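Local coordinates for protein aldolase (Escherichia coli, PDB 6VOP) that is of unknown function but belongs to the class II aldolase and adducin N-terminal domain family, whose enzymes commonly use a metal ion, at residues A[77-82]-A[96-101]. The protein carries 2 engineered substitutions. Residues are numbered along the deposited sequence; the frame is centred on the assembly and turned at random.
Sequences SAAVLF and VVHLHS. Engineered in segment 77-82: Ala78 (natural residue Lys), Ala79 (natural residue Glu).
Edge-to-face packing of Phe82 against His98 joins helix 80-89 to central strand 95-99 of the mixed sheet in this class II aldolase fold, and its strand-side half, His98, belongs to a possible metal site that is empty in this model. The edge of the Phe82 ring leads with CZ, and CD2 of His98 lies near the plane of the phenyl ring; the ring planes stand 74° apart and the centroids 5.4 Å. Phe82 CZ comes closest at CD2 of His98, 3.6 Å away, with His98 CG next at 4.0 Å, and the two side chains cross at about a right angle. His98 CG lies anti to the backbone N (chi1 169°), which sends the imidazole off the sheet toward the helix. The Phe82 ring lies over its own turn: Ala79 O sits 3.2 Å above the ring plane, over its centre, and also accepts the bond from Phe82 N. Ala79, an engineered residue that replaces the natural Glu, adds a looser touch, its CB 4.2 Å from CD2 of His98. No hydrogen bond links the two segments, and the small interface rests on ring packing alone apart from the alanine methyl. The imidazole takes its polar anchor from the adjacent strand 166-171, where ND1 of His98 donates a hydrogen bond to Pro167 O. NE2 is thereby left to face, with His100 and His165, one vacant point, consistent with the histidine metal site of class II aldolases, and Tyr125 of a neighbouring subunit stacks on His100. Phe82 would thus act as a nonpolar second-shell residue: its edge and the ND1 bond together probably hold the imidazole plane of His98, with NE2 turned to the possible metal point.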
loop_
_atom_site.group_PDB
_atom_site.type_symbol
_atom_site.label_atom_id
_atom_site.label_comp_id
_atom_site.label_asym_id
_atom_site.label_seq_id
_atom_site.Cartn_x
_atom_site.Cartn_y
_atom_site.Cartn_z
ATOM N N SER A 77 26.043 9.396 0.103
ATOM C CA SER A 77 25.781 8.316 1.041
ATOM C C SER A 77 27.006 7.415 1.166
ATOM O O SER A 77 27.790 7.260 0.226
ATOM C CB SER A 77 24.566 7.503 0.592
ATOM O OG SER A 77 24.494 7.429 -0.823
ATOM N N ALA A 78 27.176 6.825 2.351
ATOM C CA ALA A 78 28.297 5.917 2.564
ATOM C C ALA A 78 28.193 4.671 1.697
ATOM O O ALA A 78 29.211 4.014 1.449
ATOM C CB ALA A 78 28.386 5.525 4.040
ATOM N N ALA A 79 26.990 4.337 1.227
ATOM C CA ALA A 79 26.794 3.189 0.351
ATOM C C ALA A 79 27.338 3.417 -1.053
ATOM O O ALA A 79 27.456 2.450 -1.812
ATOM C CB ALA A 79 25.307 2.839 0.276
ATOM N N VAL A 80 27.669 4.659 -1.412
ATOM C CA VAL A 80 28.251 4.950 -2.718
ATOM C C VAL A 80 29.552 4.186 -2.930
ATOM O O VAL A 80 29.951 3.941 -4.075
ATOM C CB VAL A 80 28.447 6.479 -2.864
ATOM C CG1 VAL A 80 29.216 6.832 -4.130
ATOM C CG2 VAL A 80 27.098 7.183 -2.861
ATOM N N LEU A 81 30.211 3.766 -1.846
ATOM C CA LEU A 81 31.476 3.050 -1.974
ATOM C C LEU A 81 31.319 1.774 -2.793
ATOM O O LEU A 81 32.178 1.460 -3.626
ATOM C CB LEU A 81 32.045 2.738 -0.592
ATOM C CG LEU A 81 32.922 3.844 -0.004
ATOM C CD1 LEU A 81 33.311 3.521 1.428
ATOM C CD2 LEU A 81 34.156 4.065 -0.865
ATOM N N PHE A 82 30.235 1.026 -2.584
ATOM C CA PHE A 82 30.034 -0.161 -3.404
ATOM C C PHE A 82 29.309 0.137 -4.709
ATOM O O PHE A 82 29.347 -0.695 -5.621
ATOM C CB PHE A 82 29.306 -1.272 -2.618
ATOM C CG PHE A 82 27.904 -0.938 -2.175
ATOM C CD1 PHE A 82 26.839 -0.973 -3.068
ATOM C CD2 PHE A 82 27.640 -0.664 -0.842
ATOM C CE1 PHE A 82 25.551 -0.692 -2.650
ATOM C CE2 PHE A 82 26.355 -0.386 -0.417
ATOM C CZ PHE A 82 25.308 -0.399 -1.322
ATOM N N VAL A 96 22.592 2.397 -10.356
ATOM C CA VAL A 96 22.486 1.468 -9.239
ATOM C C VAL A 96 21.351 1.926 -8.335
ATOM O O VAL A 96 21.317 3.088 -7.914
ATOM C CB VAL A 96 23.803 1.373 -8.445
ATOM C CG1 VAL A 96 23.656 0.386 -7.295
ATOM C CG2 VAL A 96 24.952 0.972 -9.360
ATOM N N VAL A 97 20.425 1.017 -8.041
ATOM C CA VAL A 97 19.308 1.273 -7.139
ATOM C C VAL A 97 19.467 0.359 -5.931
ATOM O O VAL A 97 19.517 -0.869 -6.076
ATOM C CB VAL A 97 17.952 1.048 -7.827
ATOM C CG1 VAL A 97 16.823 1.101 -6.809
ATOM C CG2 VAL A 97 17.737 2.078 -8.921
ATOM N N HIS A 98 19.552 0.956 -4.743
ATOM C CA HIS A 98 19.725 0.213 -3.499
ATOM C C HIS A 98 18.650 0.657 -2.517
ATOM O O HIS A 98 18.667 1.801 -2.048
ATOM C CB HIS A 98 21.122 0.427 -2.915
ATOM C CG HIS A 98 21.277 -0.086 -1.517
ATOM N ND1 HIS A 98 20.756 -1.294 -1.107
ATOM C CD2 HIS A 98 21.895 0.445 -0.436
ATOM C CE1 HIS A 98 21.045 -1.485 0.168
ATOM N NE2 HIS A 98 21.736 -0.445 0.600
ATOM N N LEU A 99 17.719 -0.243 -2.212
ATOM C CA LEU A 99 16.650 0.015 -1.262
ATOM C C LEU A 99 16.547 -1.154 -0.292
ATOM O O LEU A 99 17.023 -2.256 -0.567
ATOM C CB LEU A 99 15.304 0.225 -1.968
ATOM C CG LEU A 99 15.221 1.350 -3.001
ATOM C CD1 LEU A 99 13.841 1.388 -3.630
ATOM C CD2 LEU A 99 15.554 2.683 -2.358
ATOM N N HIS A 100 15.929 -0.898 0.854
ATOM C CA HIS A 100 15.629 -1.950 1.828
ATOM C C HIS A 100 14.156 -2.325 1.770
ATOM O O HIS A 100 13.444 -2.330 2.775
ATOM C CB HIS A 100 16.029 -1.511 3.231
ATOM C CG HIS A 100 17.442 -1.026 3.335
ATOM N ND1 HIS A 100 17.891 -0.278 4.399
ATOM C CD2 HIS A 100 18.505 -1.182 2.509
ATOM C CE1 HIS A 100 19.167 0.014 4.222
ATOM N NE2 HIS A 100 19.566 -0.527 3.086
ATOM N N SER A 101 13.692 -2.634 0.562
ATOM C CA SER A 101 12.292 -2.973 0.358
ATOM C C SER A 101 11.909 -4.203 1.172
ATOM O O SER A 101 12.717 -5.111 1.390
ATOM C CB SER A 101 12.016 -3.211 -1.124
ATOM O OG SER A 101 12.760 -2.312 -1.925
#